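Local coordinates for protein PnpC (Pseudomonas putida, PDB 3N9T) that probably cleaves the aromatic ring of hydroxyquinol between adjacent hydroxylated carbons, as a ferric iron-dependent intradiol dioxygenase, at residues Leu131-Leu137 / Lys279-Phe285. Residues are numbered along the deposited sequence; the frame is centred on the assembly and turned at random.
Sequences LVYGRVL and KSAYYEF
Val-132, Ala-281, Val-136 and Phe-285 share the inner face of two parallel strands, with Val-132 CG2 4.3 Å from Ala-281 CB and Val-136 CG2 4.4 Å from Phe-285 CD2. Phe-285 (m) continues onto Phe-221, its side chain about 9 Å from that of iron ligand His-220. In between, Gly-134 (phi/psi 160/-151) pairs with Tyr-283, whose O lies 3.2 Å from Gly-134 CA; a CB would clash with that oxygen. The strand axes lie 4.6 Å apart at 18°, in register from Leu-131/Ser-280 to Val-136/Phe-285. Odd-numbered residues of 131-137 make every backbone hydrogen bond between the strands: Leu-131 N–Lys-279 O (2.8 Å), Ala-281 N–Leu-131 O (2.9 Å), Tyr-133 N–Ala-281 O (2.9 Å), Tyr-283 N–Tyr-133 O (2.8 Å), Arg-135 N–Tyr-283 O (3.2 Å, the longest), Phe-285 N–Arg-135 O (2.9 Å) and Leu-137 N–Phe-285 O (2.7 Å). Strand 278-287 lies between parallel 129-138 and antiparallel 256-262 in the beta-rich catalytic domain of intradiol dioxygenases. On the other face Tyr-282 (t) points its edge at the ring face of Tyr-133 (p), T-shaped, centroids 5.0 Å apart, while Tyr-133 OH bonds Asp-268. Farther out, Tyr-282 OH donates to Glu-284 OE2 (2.5 Å), and Arg-135 NH2 bonds Asp-181 O.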
loop_
_atom_site.group_PDB
_atom_site.type_symbol
_atom_site.label_atom_id
_atom_site.label_comp_id
_atom_site.label_asym_id
_atom_site.label_seq_id
_atom_site.Cartn_x
_atom_site.Cartn_y
_atom_site.Cartn_z
ATOM N N LEU A 131 32.465 -19.577 19.982
ATOM C CA LEU A 131 31.820 -19.546 21.324
ATOM C C LEU A 131 31.177 -18.172 21.439
ATOM O O LEU A 131 31.908 -17.152 21.311
ATOM C CB LEU A 131 32.883 -19.659 22.408
ATOM C CG LEU A 131 32.359 -19.517 23.861
ATOM C CD1 LEU A 131 31.276 -20.623 24.163
ATOM C CD2 LEU A 131 33.562 -19.584 24.826
ATOM N N VAL A 132 29.843 -18.106 21.629
ATOM C CA VAL A 132 29.177 -16.816 21.888
ATOM C C VAL A 132 28.838 -16.844 23.370
ATOM O O VAL A 132 28.155 -17.746 23.836
ATOM C CB VAL A 132 27.913 -16.599 20.979
ATOM C CG1 VAL A 132 27.177 -15.250 21.417
ATOM C CG2 VAL A 132 28.308 -16.545 19.485
ATOM N N TYR A 133 29.364 -15.923 24.148
ATOM C CA TYR A 133 29.159 -15.982 25.587
ATOM C C TYR A 133 29.028 -14.569 26.170
ATOM O O TYR A 133 29.290 -13.560 25.485
ATOM C CB TYR A 133 30.326 -16.772 26.264
ATOM C CG TYR A 133 31.633 -16.048 26.338
ATOM C CD1 TYR A 133 32.314 -15.637 25.160
ATOM C CD2 TYR A 133 32.290 -15.888 27.563
ATOM C CE1 TYR A 133 33.555 -14.945 25.233
ATOM C CE2 TYR A 133 33.539 -15.226 27.646
ATOM C CZ TYR A 133 34.166 -14.790 26.479
ATOM O OH TYR A 133 35.371 -14.135 26.569
ATOM N N GLY A 134 28.616 -14.480 27.442
ATOM C CA GLY A 134 28.440 -13.146 28.038
ATOM C C GLY A 134 27.534 -13.241 29.260
ATOM O O GLY A 134 27.543 -14.244 29.968
ATOM N N ARG A 135 26.820 -12.166 29.536
ATOM C CA ARG A 135 25.975 -12.090 30.721
ATOM C C ARG A 135 24.662 -11.469 30.366
ATOM O O ARG A 135 24.528 -10.838 29.323
ATOM C CB ARG A 135 26.683 -11.279 31.815
ATOM C CG ARG A 135 28.171 -11.820 32.166
ATOM C CD ARG A 135 28.929 -10.868 33.132
ATOM N NE ARG A 135 28.424 -11.129 34.467
ATOM C CZ ARG A 135 28.458 -10.283 35.509
ATOM N NH1 ARG A 135 28.954 -9.036 35.385
ATOM N NH2 ARG A 135 27.957 -10.716 36.685
ATOM N N VAL A 136 23.659 -11.729 31.199
ATOM C CA VAL A 136 22.428 -10.966 31.150
ATOM C C VAL A 136 22.369 -10.159 32.456
ATOM O O VAL A 136 22.461 -10.724 33.529
ATOM C CB VAL A 136 21.239 -11.882 31.010
ATOM C CG1 VAL A 136 19.900 -11.021 30.967
ATOM C CG2 VAL A 136 21.386 -12.761 29.714
ATOM N N LEU A 137 22.247 -8.834 32.333
ATOM C CA LEU A 137 22.342 -7.968 33.484
ATOM C C LEU A 137 21.091 -7.093 33.542
ATOM O O LEU A 137 20.333 -7.024 32.531
ATOM C CB LEU A 137 23.573 -7.067 33.268
ATOM C CG LEU A 137 24.937 -7.767 33.178
ATOM C CD1 LEU A 137 26.022 -6.705 32.999
ATOM C CD2 LEU A 137 25.177 -8.632 34.420
ATOM N N LYS A 279 36.789 -19.050 17.238
ATOM C CA LYS A 279 36.241 -17.681 17.213
ATOM C C LYS A 279 35.325 -17.403 18.427
ATOM O O LYS A 279 34.591 -18.272 18.811
ATOM C CB LYS A 279 35.490 -17.443 15.895
ATOM C CG LYS A 279 36.334 -17.745 14.619
ATOM C CD LYS A 279 36.940 -16.390 14.134
ATOM C CE LYS A 279 37.668 -16.557 12.758
ATOM N NZ LYS A 279 38.046 -15.172 12.273
ATOM N N SER A 280 35.384 -16.193 19.001
ATOM C CA SER A 280 34.646 -15.919 20.234
ATOM C C SER A 280 34.029 -14.562 20.188
ATOM O O SER A 280 34.731 -13.584 19.869
ATOM C CB SER A 280 35.588 -15.817 21.444
ATOM O OG SER A 280 34.796 -16.136 22.569
ATOM N N ALA A 281 32.767 -14.481 20.571
ATOM C CA ALA A 281 32.046 -13.202 20.633
ATOM C C ALA A 281 31.419 -13.060 22.049
ATOM O O ALA A 281 30.704 -13.975 22.514
ATOM C CB ALA A 281 30.992 -13.173 19.564
ATOM N N TYR A 282 31.686 -11.928 22.686
ATOM C CA TYR A 282 31.331 -11.713 24.077
ATOM C C TYR A 282 30.310 -10.608 24.125
ATOM O O TYR A 282 30.579 -9.508 23.591
ATOM C CB TYR A 282 32.567 -11.247 24.932
ATOM C CG TYR A 282 32.175 -10.995 26.396
ATOM C CD1 TYR A 282 31.991 -12.043 27.266
ATOM C CD2 TYR A 282 31.982 -9.688 26.865
ATOM C CE1 TYR A 282 31.601 -11.824 28.575
ATOM C CE2 TYR A 282 31.641 -9.452 28.146
ATOM C CZ TYR A 282 31.428 -10.517 28.996
ATOM O OH TYR A 282 31.031 -10.311 30.277
ATOM N N TYR A 283 29.182 -10.828 24.790
ATOM C CA TYR A 283 28.194 -9.766 24.822
ATOM C C TYR A 283 27.443 -9.644 26.149
ATOM O O TYR A 283 27.003 -10.657 26.682
ATOM C CB TYR A 283 27.213 -9.887 23.641
ATOM C CG TYR A 283 26.402 -8.555 23.383
ATOM C CD1 TYR A 283 26.938 -7.547 22.590
ATOM C CD2 TYR A 283 25.135 -8.347 23.960
ATOM C CE1 TYR A 283 26.254 -6.360 22.345
ATOM C CE2 TYR A 283 24.424 -7.175 23.712
ATOM C CZ TYR A 283 25.002 -6.178 22.912
ATOM O OH TYR A 283 24.325 -5.026 22.627
ATOM N N GLU A 284 27.299 -8.422 26.670
ATOM C CA GLU A 284 26.454 -8.281 27.881
ATOM C C GLU A 284 25.074 -7.647 27.570
ATOM O O GLU A 284 24.975 -6.458 27.169
ATOM C CB GLU A 284 27.170 -7.532 28.993
ATOM C CG GLU A 284 28.473 -8.221 29.348
ATOM C CD GLU A 284 29.218 -7.504 30.472
ATOM O OE1 GLU A 284 28.976 -6.297 30.671
ATOM O OE2 GLU A 284 30.035 -8.163 31.137
ATOM N N PHE A 285 24.031 -8.459 27.712
ATOM C CA PHE A 285 22.683 -7.961 27.513
ATOM C C PHE A 285 22.193 -7.256 28.786
ATOM O O PHE A 285 22.479 -7.692 29.906
ATOM C CB PHE A 285 21.730 -9.105 27.235
ATOM C CG PHE A 285 21.986 -9.776 25.926
ATOM C CD1 PHE A 285 21.485 -9.200 24.724
ATOM C CD2 PHE A 285 22.687 -10.995 25.887
ATOM C CE1 PHE A 285 21.732 -9.807 23.450
ATOM C CE2 PHE A 285 22.961 -11.628 24.596
ATOM C CZ PHE A 285 22.481 -10.973 23.378
#